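Ribonuclease J (Methanolobus psychrophilus R15, PDB 5HAB) probably degrades RNA from its 5' end, as a metal-dependent exoribonuclease of the metallo-beta-lactamase and beta-CASP family. Local coordinates at residues Thr172-Ile176 / Ile177-Phe181; Glu241-Ala244 / His245-Lys249; Thr265-Ala268 / Ser269-Ala272; Ile271-Val274 / Asn275-Gln279; Arg293-Glu296 / Arg297-Thr301. The protein carries 1 engineered substitution. All blocks are in the same frame, centred on the assembly; numbering follows the deposited sequence.

Interaction 1. Residues Thr172-Ile176 / Ile177-Phe181; sequences TQHSI and IDTVF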
# COMPACT_ATOMS: atom_id res chain seq x y z
N THR B 172 -28.43 -16.43 -11.66
CA THR B 172 -27.66 -15.77 -10.62
C THR B 172 -27.49 -14.31 -11.01
O THR B 172 -28.04 -13.86 -12.03
CB THR B 172 -26.29 -16.44 -10.41
OG1 THR B 172 -25.69 -15.93 -9.21
CG2 THR B 172 -25.36 -16.18 -11.60
N GLN B 173 -26.74 -13.55 -10.22
CA GLN B 173 -26.52 -12.14 -10.52
C GLN B 173 -25.06 -11.88 -10.84
O GLN B 173 -24.18 -12.62 -10.41
CB GLN B 173 -26.98 -11.26 -9.35
CG GLN B 173 -28.48 -11.04 -9.29
CD GLN B 173 -28.99 -10.11 -10.37
OE1 GLN B 173 -28.41 -9.04 -10.61
NE2 GLN B 173 -30.08 -10.49 -11.02
N HIS B 174 -24.81 -10.80 -11.57
CA HIS B 174 -23.46 -10.41 -11.97
C HIS B 174 -23.52 -9.04 -12.65
O HIS B 174 -24.60 -8.48 -12.84
CB HIS B 174 -22.84 -11.45 -12.91
CG HIS B 174 -21.38 -11.25 -13.16
ND1 HIS B 174 -20.46 -11.09 -12.15
CD2 HIS B 174 -20.68 -11.14 -14.32
CE1 HIS B 174 -19.26 -10.92 -12.67
NE2 HIS B 174 -19.36 -10.95 -13.98
N SER B 175 -22.36 -8.51 -13.03
CA SER B 175 -22.29 -7.19 -13.65
C SER B 175 -22.77 -7.18 -15.10
O SER B 175 -22.59 -6.19 -15.82
CB SER B 175 -20.86 -6.67 -13.57
OG SER B 175 -19.95 -7.65 -14.02
N ILE B 176 -23.36 -8.29 -15.54
CA ILE B 176 -24.02 -8.35 -16.83
C ILE B 176 -25.28 -9.17 -16.64
O ILE B 176 -25.34 -10.06 -15.79
CB ILE B 176 -23.10 -8.93 -17.94
CG1 ILE B 176 -23.77 -8.81 -19.31
CG2 ILE B 176 -22.74 -10.38 -17.64
CD1 ILE B 176 -22.93 -9.32 -20.47
N ILE B 177 -26.32 -8.83 -17.40
CA ILE B 177 -27.62 -9.45 -17.26
C ILE B 177 -27.58 -10.88 -17.79
O ILE B 177 -26.74 -11.22 -18.63
CB ILE B 177 -28.70 -8.63 -17.97
CG1 ILE B 177 -28.29 -8.34 -19.41
CG2 ILE B 177 -28.95 -7.33 -17.22
CD1 ILE B 177 -29.36 -7.65 -20.23
N ASP B 178 -28.50 -11.70 -17.29
CA ASP B 178 -28.70 -13.08 -17.75
C ASP B 178 -27.46 -13.96 -17.52
O ASP B 178 -26.93 -14.56 -18.46
CB ASP B 178 -29.11 -13.10 -19.22
CG ASP B 178 -30.28 -14.04 -19.49
OD1 ASP B 178 -30.74 -14.72 -18.55
OD2 ASP B 178 -30.75 -14.08 -20.65
N THR B 179 -27.01 -14.02 -16.27
CA THR B 179 -25.88 -14.87 -15.89
C THR B 179 -26.40 -16.11 -15.15
O THR B 179 -27.35 -16.02 -14.36
CB THR B 179 -24.86 -14.11 -15.02
OG1 THR B 179 -24.34 -12.99 -15.75
CG2 THR B 179 -23.71 -15.02 -14.63
N VAL B 180 -25.78 -17.26 -15.41
CA VAL B 180 -26.25 -18.51 -14.80
C VAL B 180 -25.12 -19.33 -14.14
O VAL B 180 -23.98 -19.32 -14.59
CB VAL B 180 -26.98 -19.38 -15.85
CG1 VAL B 180 -28.24 -18.67 -16.34
CG2 VAL B 180 -26.06 -19.72 -17.02
N PHE B 181 -25.47 -20.03 -13.06
CA PHE B 181 -24.73 -21.21 -12.64
C PHE B 181 -25.08 -22.31 -13.61
O PHE B 181 -26.23 -22.38 -14.09
CB PHE B 181 -25.10 -21.67 -11.22
CG PHE B 181 -24.71 -20.71 -10.12
CD1 PHE B 181 -23.98 -19.57 -10.38
CD2 PHE B 181 -25.07 -20.98 -8.81
CE1 PHE B 181 -23.63 -18.71 -9.36
CE2 PHE B 181 -24.73 -20.13 -7.78
CZ PHE B 181 -24.01 -18.99 -8.05

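Interaction 2. Residues Glu241-Ala244 / His245-Lys249; sequences ELIA and HMMLK. With SO4 (sulfate ion), chain L.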
# COMPACT_ATOMS: atom_id res chain seq x y z
N GLU B 241 -26.35 -4.40 -5.97
CA GLU B 241 -26.38 -3.46 -7.08
C GLU B 241 -27.21 -2.22 -6.71
O GLU B 241 -27.00 -1.13 -7.23
CB GLU B 241 -26.96 -4.13 -8.33
CG GLU B 241 -27.28 -3.21 -9.48
CD GLU B 241 -26.04 -2.53 -10.04
OE1 GLU B 241 -26.19 -1.49 -10.71
OE2 GLU B 241 -24.93 -3.05 -9.82
N LEU B 242 -28.15 -2.43 -5.80
CA LEU B 242 -29.00 -1.35 -5.31
C LEU B 242 -28.16 -0.25 -4.67
O LEU B 242 -28.50 0.93 -4.76
CB LEU B 242 -30.03 -1.89 -4.32
CG LEU B 242 -31.00 -0.86 -3.74
CD1 LEU B 242 -31.73 -0.13 -4.87
CD2 LEU B 242 -32.00 -1.55 -2.84
N ILE B 243 -27.06 -0.63 -4.03
CA ILE B 243 -26.14 0.32 -3.42
C ILE B 243 -25.54 1.24 -4.49
O ILE B 243 -25.46 2.46 -4.29
CB ILE B 243 -25.04 -0.41 -2.64
CG1 ILE B 243 -25.65 -1.25 -1.52
CG2 ILE B 243 -24.00 0.57 -2.11
CD1 ILE B 243 -26.57 -0.47 -0.59
N ALA B 244 -25.13 0.66 -5.61
CA ALA B 244 -24.56 1.43 -6.72
C ALA B 244 -25.63 2.31 -7.34
O ALA B 244 -25.37 3.44 -7.76
CB ALA B 244 -23.95 0.51 -7.76
N HIS B 245 -26.84 1.78 -7.42
CA HIS B 245 -27.99 2.53 -7.89
C HIS B 245 -28.17 3.80 -7.04
O HIS B 245 -28.24 4.91 -7.57
CB HIS B 245 -29.25 1.66 -7.85
CG HIS B 245 -30.50 2.36 -8.29
ND1 HIS B 245 -30.85 2.48 -9.61
CD2 HIS B 245 -31.48 2.95 -7.58
CE1 HIS B 245 -31.99 3.14 -9.70
NE2 HIS B 245 -32.40 3.43 -8.48
N MET B 246 -28.22 3.62 -5.72
CA MET B 246 -28.40 4.71 -4.77
C MET B 246 -27.27 5.74 -4.87
O MET B 246 -27.53 6.95 -4.97
CB MET B 246 -28.47 4.17 -3.34
CG MET B 246 -29.65 3.23 -3.03
SD MET B 246 -31.19 4.06 -2.62
CE MET B 246 -31.88 4.40 -4.23
N MET B 247 -26.03 5.27 -4.87
CA MET B 247 -24.88 6.17 -4.95
C MET B 247 -24.87 6.98 -6.25
O MET B 247 -24.56 8.17 -6.25
CB MET B 247 -23.57 5.40 -4.81
CG MET B 247 -23.37 4.77 -3.44
SD MET B 247 -21.69 4.18 -3.13
CE MET B 247 -21.41 3.08 -4.52
N LEU B 248 -25.20 6.32 -7.35
CA LEU B 248 -25.22 6.99 -8.65
C LEU B 248 -26.34 8.03 -8.69
O LEU B 248 -26.17 9.14 -9.20
CB LEU B 248 -25.36 5.97 -9.77
CG LEU B 248 -24.98 6.39 -11.19
CD1 LEU B 248 -23.70 7.21 -11.22
CD2 LEU B 248 -24.83 5.16 -12.05
N LYS B 249 -27.49 7.67 -8.12
CA LYS B 249 -28.59 8.61 -7.98
C LYS B 249 -28.15 9.86 -7.24
O LYS B 249 -28.35 10.98 -7.71
CB LYS B 249 -29.76 7.96 -7.24
CG LYS B 249 -30.98 8.85 -7.10
CD LYS B 249 -32.14 8.10 -6.46
CE LYS B 249 -33.45 8.88 -6.58
NZ LYS B 249 -34.63 8.03 -6.24
S SO4 L . -35.24 5.78 -7.64
O1 SO4 L . -35.14 7.05 -6.93
O2 SO4 L . -36.18 4.91 -6.94
O3 SO4 L . -35.70 6.00 -9.01
O4 SO4 L . -33.93 5.14 -7.66

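Interaction 3. Residues Thr265-Ala268 / Ser269-Ala272; sequences TTFA and SHIA. With nucleotides of chain D.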
# COMPACT_ATOMS: atom_id res chain seq x y z
N THR B 265 -19.72 7.61 -17.64
CA THR B 265 -19.09 6.50 -18.35
C THR B 265 -19.12 5.22 -17.51
O THR B 265 -18.94 5.25 -16.29
CB THR B 265 -17.63 6.82 -18.74
OG1 THR B 265 -17.06 5.70 -19.43
CG2 THR B 265 -16.80 7.15 -17.50
N THR B 266 -19.36 4.09 -18.18
CA THR B 266 -19.48 2.80 -17.50
C THR B 266 -19.31 1.64 -18.48
O THR B 266 -19.10 1.85 -19.68
CB THR B 266 -20.84 2.67 -16.78
OG1 THR B 266 -20.89 1.43 -16.07
CG2 THR B 266 -21.98 2.72 -17.79
N PHE B 267 -19.39 0.42 -17.96
CA PHE B 267 -19.32 -0.78 -18.78
C PHE B 267 -20.52 -0.84 -19.72
O PHE B 267 -21.66 -0.83 -19.26
CB PHE B 267 -19.29 -2.04 -17.91
CG PHE B 267 -18.24 -2.02 -16.83
CD1 PHE B 267 -16.92 -2.29 -17.13
CD2 PHE B 267 -18.59 -1.73 -15.52
CE1 PHE B 267 -15.96 -2.28 -16.14
CE2 PHE B 267 -17.63 -1.72 -14.52
CZ PHE B 267 -16.31 -1.99 -14.83
N ALA B 268 -20.27 -0.94 -21.02
CA ALA B 268 -21.36 -1.06 -21.98
C ALA B 268 -22.18 -2.31 -21.69
O ALA B 268 -23.39 -2.35 -21.95
CB ALA B 268 -20.82 -1.08 -23.40
N SER B 269 -21.54 -3.33 -21.13
CA SER B 269 -22.20 -4.59 -20.82
C SER B 269 -22.96 -4.57 -19.49
O SER B 269 -23.70 -5.51 -19.19
CB SER B 269 -21.19 -5.74 -20.81
OG SER B 269 -20.14 -5.48 -19.89
N HIS B 270 -22.77 -3.53 -18.68
CA HIS B 270 -23.47 -3.47 -17.40
C HIS B 270 -24.85 -2.83 -17.60
O HIS B 270 -25.05 -1.65 -17.31
CB HIS B 270 -22.67 -2.69 -16.35
CG HIS B 270 -23.03 -3.06 -14.95
ND1 HIS B 270 -24.28 -3.51 -14.59
CD2 HIS B 270 -22.29 -3.06 -13.81
CE1 HIS B 270 -24.31 -3.76 -13.30
NE2 HIS B 270 -23.11 -3.50 -12.80
N ILE B 271 -25.78 -3.64 -18.08
CA ILE B 271 -27.09 -3.17 -18.51
C ILE B 271 -27.93 -2.60 -17.37
O ILE B 271 -28.65 -1.61 -17.56
CB ILE B 271 -27.84 -4.32 -19.24
CG1 ILE B 271 -27.01 -4.82 -20.42
CG2 ILE B 271 -29.19 -3.86 -19.72
CD1 ILE B 271 -26.64 -3.74 -21.43
N ALA B 272 -27.84 -3.19 -16.18
CA ALA B 272 -28.55 -2.67 -15.01
C ALA B 272 -28.10 -1.25 -14.67
O ALA B 272 -28.91 -0.37 -14.37
CB ALA B 272 -28.35 -3.59 -13.82
P A D 2 -14.66 -8.82 -15.49
OP1 A D 2 -15.47 -9.64 -14.54
OP2 A D 2 -14.09 -9.44 -16.71
O5' A D 2 -15.56 -7.57 -15.91
C5' A D 2 -15.77 -7.26 -17.28
C4' A D 2 -15.35 -5.85 -17.61
O4' A D 2 -14.18 -5.49 -16.83
C3' A D 2 -14.93 -5.61 -19.05
O3' A D 2 -16.03 -5.38 -19.91
C2' A D 2 -13.98 -4.42 -18.95
O2' A D 2 -14.70 -3.20 -18.89
C1' A D 2 -13.32 -4.67 -17.59
N9 A D 2 -12.01 -5.34 -17.70
C8 A D 2 -11.66 -6.57 -17.18
N7 A D 2 -10.41 -6.91 -17.40
C5 A D 2 -9.90 -5.83 -18.11
C6 A D 2 -8.62 -5.57 -18.64
N6 A D 2 -7.60 -6.42 -18.54
N1 A D 2 -8.44 -4.40 -19.29
C2 A D 2 -9.47 -3.55 -19.38
N3 A D 2 -10.72 -3.67 -18.92
C4 A D 2 -10.86 -4.85 -18.28
P A D 3 -16.47 -6.49 -20.99
OP1 A D 3 -17.72 -6.03 -21.64
OP2 A D 3 -16.44 -7.82 -20.33
O5' A D 3 -15.29 -6.46 -22.07
C5' A D 3 -15.20 -5.41 -23.02
C4' A D 3 -14.29 -4.30 -22.54
O4' A D 3 -12.90 -4.68 -22.66
C3' A D 3 -14.38 -2.99 -23.30
O3' A D 3 -15.49 -2.20 -22.90
C2' A D 3 -13.04 -2.33 -22.99
O2' A D 3 -13.06 -1.71 -21.71
C1' A D 3 -12.11 -3.54 -22.92
N9 A D 3 -11.33 -3.74 -24.16
C8 A D 3 -11.59 -4.55 -25.24
N7 A D 3 -10.67 -4.49 -26.18
C5 A D 3 -9.74 -3.58 -25.68
C6 A D 3 -8.53 -3.07 -26.20
N6 A D 3 -8.02 -3.42 -27.38
N1 A D 3 -7.85 -2.18 -25.44
C2 A D 3 -8.36 -1.82 -24.26
N3 A D 3 -9.48 -2.23 -23.67
C4 A D 3 -10.14 -3.12 -24.44

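Interaction 4. Residues Ile271-Val274 / Asn275-Gln279; sequences IARV and NSIVQ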
# COMPACT_ATOMS: atom_id res chain seq x y z
N ILE B 271 -25.78 -3.64 -18.08
CA ILE B 271 -27.09 -3.17 -18.51
C ILE B 271 -27.93 -2.60 -17.37
O ILE B 271 -28.65 -1.61 -17.56
CB ILE B 271 -27.84 -4.32 -19.24
CG1 ILE B 271 -27.01 -4.82 -20.42
CG2 ILE B 271 -29.19 -3.86 -19.72
CD1 ILE B 271 -26.64 -3.74 -21.43
N ALA B 272 -27.84 -3.19 -16.18
CA ALA B 272 -28.55 -2.67 -15.01
C ALA B 272 -28.10 -1.25 -14.67
O ALA B 272 -28.91 -0.37 -14.37
CB ALA B 272 -28.35 -3.59 -13.82
N ARG B 273 -26.79 -1.05 -14.75
CA ARG B 273 -26.19 0.24 -14.46
C ARG B 273 -26.64 1.30 -15.47
O ARG B 273 -27.09 2.38 -15.08
CB ARG B 273 -24.66 0.13 -14.48
CG ARG B 273 -23.96 1.45 -14.21
CD ARG B 273 -23.90 1.73 -12.73
NE ARG B 273 -22.77 1.03 -12.11
CZ ARG B 273 -22.89 -0.10 -11.43
NH1 ARG B 273 -24.08 -0.65 -11.28
NH2 ARG B 273 -21.83 -0.68 -10.90
N VAL B 274 -26.49 0.98 -16.75
CA VAL B 274 -26.89 1.88 -17.83
C VAL B 274 -28.37 2.24 -17.71
O VAL B 274 -28.76 3.40 -17.88
CB VAL B 274 -26.60 1.26 -19.20
CG1 VAL B 274 -27.18 2.12 -20.32
CG2 VAL B 274 -25.10 1.08 -19.40
N ASN B 275 -29.19 1.23 -17.41
CA ASN B 275 -30.61 1.41 -17.18
C ASN B 275 -30.85 2.47 -16.11
O ASN B 275 -31.55 3.47 -16.34
CB ASN B 275 -31.25 0.08 -16.76
CG ASN B 275 -32.77 0.12 -16.80
OD1 ASN B 275 -33.36 0.62 -17.76
ND2 ASN B 275 -33.41 -0.40 -15.75
N SER B 276 -30.24 2.24 -14.94
CA SER B 276 -30.32 3.20 -13.84
C SER B 276 -29.96 4.60 -14.32
O SER B 276 -30.67 5.56 -14.02
CB SER B 276 -29.40 2.78 -12.69
OG SER B 276 -29.95 1.70 -11.96
N ILE B 277 -28.88 4.70 -15.09
CA ILE B 277 -28.42 5.99 -15.56
C ILE B 277 -29.46 6.69 -16.43
O ILE B 277 -29.72 7.88 -16.24
CB ILE B 277 -27.09 5.87 -16.31
CG1 ILE B 277 -26.02 5.29 -15.39
CG2 ILE B 277 -26.65 7.23 -16.82
CD1 ILE B 277 -24.73 4.96 -16.09
N VAL B 278 -30.07 5.98 -17.38
CA VAL B 278 -31.02 6.65 -18.27
C VAL B 278 -32.28 7.05 -17.49
O VAL B 278 -32.85 8.12 -17.74
CB VAL B 278 -31.36 5.80 -19.52
CG1 VAL B 278 -30.09 5.47 -20.31
CG2 VAL B 278 -32.13 4.54 -19.17
N GLN B 279 -32.69 6.22 -16.53
CA GLN B 279 -33.80 6.61 -15.66
C GLN B 279 -33.49 7.91 -14.89
O GLN B 279 -34.33 8.81 -14.79
CB GLN B 279 -34.15 5.50 -14.68
CG GLN B 279 -34.76 4.27 -15.33
CD GLN B 279 -35.10 3.18 -14.33
OE1 GLN B 279 -34.52 3.12 -13.24
NE2 GLN B 279 -36.05 2.32 -14.69
O HOH W 1 -28.53 -0.04 -11.04

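Interaction 5. Residues Arg293-Glu296 / Arg297-Thr301; sequences RSME and RYVGT. With SO4 (sulfate ion), chain J; nucleotides of chain D.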
# COMPACT_ATOMS: atom_id res chain seq x y z
N ARG B 293 -19.78 2.65 -30.11
CA ARG B 293 -20.26 1.49 -30.86
C ARG B 293 -20.75 0.38 -29.93
O ARG B 293 -21.80 -0.23 -30.18
CB ARG B 293 -19.16 0.97 -31.79
CG ARG B 293 -19.62 -0.15 -32.72
CD ARG B 293 -20.59 0.37 -33.77
NE ARG B 293 -19.93 1.23 -34.75
CZ ARG B 293 -20.57 1.91 -35.70
NH1 ARG B 293 -21.89 1.84 -35.80
NH2 ARG B 293 -19.89 2.66 -36.55
N SER B 294 -20.00 0.12 -28.87
CA SER B 294 -20.31 -0.97 -27.95
C SER B 294 -21.56 -0.67 -27.11
O SER B 294 -22.27 -1.60 -26.70
CB SER B 294 -19.12 -1.26 -27.04
OG SER B 294 -18.89 -0.20 -26.14
N MET B 295 -21.81 0.61 -26.83
CA MET B 295 -23.07 1.01 -26.20
C MET B 295 -24.24 0.57 -27.07
O MET B 295 -25.20 -0.03 -26.59
CB MET B 295 -23.13 2.52 -25.97
CG MET B 295 -22.39 3.02 -24.74
SD MET B 295 -23.08 2.41 -23.19
CE MET B 295 -21.86 3.02 -22.02
N GLU B 296 -24.14 0.87 -28.36
CA GLU B 296 -25.18 0.52 -29.32
C GLU B 296 -25.35 -0.99 -29.39
O GLU B 296 -26.47 -1.50 -29.34
CB GLU B 296 -24.87 1.10 -30.70
CG GLU B 296 -25.98 0.89 -31.72
CD GLU B 296 -25.70 1.60 -33.04
OE1 GLU B 296 -24.55 1.50 -33.53
OE2 GLU B 296 -26.62 2.24 -33.57
N ARG B 297 -24.22 -1.70 -29.46
CA ARG B 297 -24.22 -3.16 -29.49
C ARG B 297 -24.95 -3.75 -28.27
O ARG B 297 -26.04 -4.32 -28.41
CB ARG B 297 -22.78 -3.69 -29.55
CG ARG B 297 -22.66 -5.22 -29.58
CD ARG B 297 -23.10 -5.83 -30.91
NE ARG B 297 -22.19 -5.52 -32.01
CZ ARG B 297 -21.17 -6.29 -32.38
NH1 ARG B 297 -20.94 -7.44 -31.74
NH2 ARG B 297 -20.39 -5.94 -33.39
N TYR B 298 -24.37 -3.57 -27.09
CA TYR B 298 -24.90 -4.21 -25.87
C TYR B 298 -26.27 -3.69 -25.44
O TYR B 298 -27.19 -4.47 -25.16
CB TYR B 298 -23.91 -4.04 -24.72
CG TYR B 298 -22.67 -4.90 -24.83
CD1 TYR B 298 -22.65 -6.19 -24.30
CD2 TYR B 298 -21.52 -4.44 -25.47
CE1 TYR B 298 -21.52 -6.98 -24.39
CE2 TYR B 298 -20.39 -5.23 -25.57
CZ TYR B 298 -20.39 -6.50 -25.03
OH TYR B 298 -19.28 -7.30 -25.12
N VAL B 299 -26.42 -2.37 -25.37
CA VAL B 299 -27.66 -1.79 -24.87
C VAL B 299 -28.75 -1.98 -25.91
O VAL B 299 -29.88 -2.34 -25.57
CB VAL B 299 -27.48 -0.31 -24.50
CG1 VAL B 299 -28.75 0.23 -23.87
CG2 VAL B 299 -26.31 -0.14 -23.55
N GLY B 300 -28.41 -1.74 -27.18
CA GLY B 300 -29.33 -1.99 -28.27
C GLY B 300 -29.87 -3.41 -28.24
O GLY B 300 -31.09 -3.62 -28.25
N THR B 301 -28.96 -4.38 -28.20
CA THR B 301 -29.34 -5.79 -28.12
C THR B 301 -30.24 -6.07 -26.92
O THR B 301 -31.26 -6.75 -27.05
CB THR B 301 -28.11 -6.72 -28.04
OG1 THR B 301 -27.28 -6.51 -29.19
CG2 THR B 301 -28.54 -8.17 -27.99
S SO4 J . -16.62 3.89 -37.37
O1 SO4 J . -15.56 4.37 -36.49
O2 SO4 J . -17.44 2.90 -36.66
O3 SO4 J . -16.02 3.26 -38.55
O4 SO4 J . -17.46 5.01 -37.79
P A D 5 -16.33 2.38 -28.69
OP1 A D 5 -16.87 3.75 -28.52
OP2 A D 5 -17.17 1.21 -28.30
O5' A D 5 -15.92 2.21 -30.22
C5' A D 5 -15.50 3.33 -30.99
C4' A D 5 -14.24 3.03 -31.76
O4' A D 5 -13.79 1.70 -31.40
C3' A D 5 -14.39 3.04 -33.27
O3' A D 5 -13.15 3.43 -33.87
C2' A D 5 -14.66 1.57 -33.58
O2' A D 5 -14.34 1.17 -34.89
C1' A D 5 -13.80 0.86 -32.54
N9 A D 5 -14.33 -0.44 -32.12
C8 A D 5 -15.53 -0.68 -31.51
N7 A D 5 -15.76 -1.94 -31.25
C5 A D 5 -14.62 -2.58 -31.72
C6 A D 5 -14.24 -3.94 -31.75
N6 A D 5 -15.00 -4.92 -31.26
N1 A D 5 -13.05 -4.25 -32.29
C2 A D 5 -12.29 -3.25 -32.77
N3 A D 5 -12.53 -1.94 -32.81
C4 A D 5 -13.73 -1.67 -32.27
P A D 4 -16.43 -1.53 -24.01
OP1 A D 4 -17.15 -0.42 -23.34
OP2 A D 4 -17.21 -2.60 -24.69
O5' A D 4 -15.41 -0.92 -25.07
C5' A D 4 -15.34 0.48 -25.29
C4' A D 4 -14.13 0.86 -26.09
O4' A D 4 -13.11 -0.17 -26.01
C3' A D 4 -14.34 1.04 -27.59
O3' A D 4 -14.93 2.30 -27.90
C2' A D 4 -12.93 0.87 -28.15
O2' A D 4 -12.17 2.06 -28.01
C1' A D 4 -12.35 -0.19 -27.20
N9 A D 4 -12.38 -1.56 -27.77
C8 A D 4 -13.31 -2.55 -27.56
N7 A D 4 -13.06 -3.66 -28.20
C5 A D 4 -11.87 -3.39 -28.88
C6 A D 4 -11.07 -4.17 -29.74
N6 A D 4 -11.35 -5.43 -30.09
N1 A D 4 -9.95 -3.60 -30.24
C2 A D 4 -9.67 -2.33 -29.90
N3 A D 4 -10.34 -1.51 -29.10
C4 A D 4 -11.45 -2.10 -28.62

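Interaction 1. Residues Thr172-Ile176 / Ile177-Phe181
Two hydrogen bonds close the loop that Thr-172 and Thr-179 bracket. Between backbones, Thr-172 N donates to Thr-179 O over 2.9 Å, at an N-H...O angle of 156°. The second is made by a side chain: Thr-179 OG1 gives its proton to Ile-176 O at 3.1 Å, approaching from above the plane of that carbonyl. With chi1 at -60°, Thr-179 sets OG1 back toward the loop and leaves CG2 for the packing. The methyl-to-methyl contact follows, CG2 of Thr-172 lying 3.6 Å from CG2 of Thr-179. Ile-176 CG2 and His-174 CB both pack against Thr-179 OG1, each 3.6 Å away, so that carbon flanks the hydroxyl that bonds Ile-176 O. Phe-181 crosses Thr-172 at about a right angle, its CE1 3.5 Å from the buried OG1 of Thr-172, a hydroxyl without a polar partner in the model. The His-174 ring is held through ND1 by Gly-409 O and packs on a phosphate of the bound RNA. The turn links antiparallel strands 166-172 and 179-186 of the metallo-beta-lactamase fold, while helix 128-138 covers Ile-176 and Ile-177 through Tyr-129.

Interaction 2. Residues Glu241-Ala244 / His245-Lys249
Ala-244 and Leu-248 stand one turn apart on the closely packed side of helix 241-253. Leu-248 N donates to Ala-244 O at 2.9 Å, and CB of Leu-248 comes to 3.2 Å from that same carbonyl oxygen. Beyond this turn the two side chains face helix 271-283: both touch Arg-273, and Leu-248 also packs on Ile-277 and on Ile-372 of the sheet. Glu-241 joins this side through its salt bridge to Arg-273. A further face, formed by Ile-243, Met-246 and Met-247, packs on the second subunit. There Met-247 bends at chi3 (-55°) and brings its CE to 4.3 Å from Ile-243 CG2, while CG of Met-246 sits 3.1 Å from Leu-242 O.

The side carrying Leu-242, His-245 and Lys-249 is looser and only partly covered. Leu-242 CD1 stays 4.1 Å from His-245 CD2, and the two side chains run obliquely past each other. With CG anti to the backbone N (chi1 179°), His-245 sends its ring outward from the helix, toward a sulfate, which meets NE2 at the ring edge, near its plane. The modelled 2.4 Å from NE2 to sulfate O4 is very short, and Lys-249 NZ overlaps sulfate O1, so the exact placing of this ion is doubtful. His-245 ND1 meets Ser-276 OG of helix 271-283. The basic ends of His-245 and Lys-249 thus lie near one modelled anion, probably taken from the crystallisation liquor, and together they probably make this an anion-attracting patch.

Interaction 3. Residues Thr265-Ala268 / Ser269-Ala272
Phe-267 turns CG beside its backbone N (chi1 -52°) and His-270 turns CG away from its own (chi1 -156°), which sets CD2 of the phenyl ring at the edge of the imidazole. A type I turn from Phe-267 to His-270 brings their CB atoms to 3.8 Å. Ser-269 holds OG between its N and carbonyl carbon (chi1 56°), aimed at the RNA. The turn is closed by His-270 N donating to Phe-267 O over 3.0 Å, from well above the carbonyl plane. His-270 is also the N-cap of helix 271-283 and the centre of an inverse gamma turn, its bond from Ile-271 N to Ser-269 O weak. CD1 of Ile-271 closes against Ala-268 O at 3.6 Å. This is the strand-to-helix corner after strand 262-266 of the parallel beta-CASP sheet. On the RNA side, the edge of the Phe-267 ring carries O2' of A2 in its plane, 3.0 Å from CD1. Ser-269 OG lies 3.0 Å from OP1 of A3 and may donate to it, though another acceptor competes for the proton. The corner therefore meets ribose and phosphate, a backbone contact that would not by itself depend on the base.

Interaction 4. Residues Ile271-Val274 / Asn275-Gln279
Arg-273 and Ile-277 touch through their aliphatic parts, CG of the arginine 4.1 Å from CD1 of the isoleucine, the two chains slanting past one another. Ile-277 sets CG1 beside its own N (chi1 -60°), which lays that carbon 3.1 Å from Arg-273 O and carries CD1 outward and back toward the preceding turn. Arg-273 bends twice, with chi2 and chi3 both near 80°, so its guanidinium folds away from Ile-277. There, besides the carboxylate of Glu-241, it has a bond to His-406 ND1 and a weak one to Ser-374 OG, partners that together fix its rotation. Regular alpha-helical bonds run beneath, among them Ser-276 N to Ala-272 O at 3.0 Å. This is the opening of helix 271-283, the connection of a beta-alpha-beta crossover from strand 262-266 to strand 287-291, and Val-274 and Ile-277 face the sheet at Thr-266. Val-274 meets Val-278 a turn later, CG1 to CG1 at 4.4 Å. Asn-275 leads its amide away from the preceding turn and leaves CB 3.2 Å from Ile-271 O. Ser-276 turns OG toward His-245 of helix 241-253; a water modelled beside that hydroxyl is implausibly close and reaches Ala-272 O weakly.

Interaction 5. Residues Arg293-Glu296 / Arg297-Thr301
Tyr-298 lays the edge of its ring against Ser-294, with Ser-294 O in the ring plane and 3.2 Å from CD2. The same carbonyl takes the helical bond from Tyr-298 N at 2.9 Å. One residue on, Met-295 and Val-299 lie side by side, SD 4.1 Å from CG2. Ser-294 meets the RNA as well: both its backbone N and its OG donate to OP2 of A5, each at 3.1 Å. With OG held between N and the carbonyl carbon (chi1 69°), hydroxyl and amide point to one phosphate oxygen at the N-terminal end of the helix, where the helix dipole would help to attract the negative charge. A sulfate lies at the edge of the Arg-293 guanidinium, its modelled bond to NH2 too short to trust in detail; NH1 makes a long salt bridge to Glu-296 OE1 at 3.5 Å. Further along, Arg-297 O accepts from Thr-301 N and, at 2.6 Å, from Thr-301 OG1, the two donors reaching it from opposite faces. Helix 293-304 connects strands 287-291 and 315-317 of the beta-CASP sheet. Its Arg-297, Tyr-298 and Thr-301 side packs on helix 128-138, where Tyr-129 OH also bonds Tyr-298 O, while Ser-294 and Met-295 touch the loop at Thr-343.

Interactions 1, 3 and 4 are buried; 2 and 5 are only partly covered. Interactions 3 and 4 share Ile-271 and Ala-272 and form one corner and helix, while interaction 2 docks its helix on that of interaction 4. Interaction 5 packs on interaction 3 where Tyr-298 CB meets Ala-268 O. Interaction 1, from the metallo-beta-lactamase part, reaches the beta-CASP part where Ile-177 touches Ile-271 and Ile-176 meets Ser-269. The chemistry follows place: threonine and apolar packing inside the loop of 1, a subunit-facing methionine surface in 2, an aliphatic face toward the sheet in 4 with the arginine's polar end turned aside, a firm two-donor hold on a phosphate in 5, a less certain hydroxyl contact in 3.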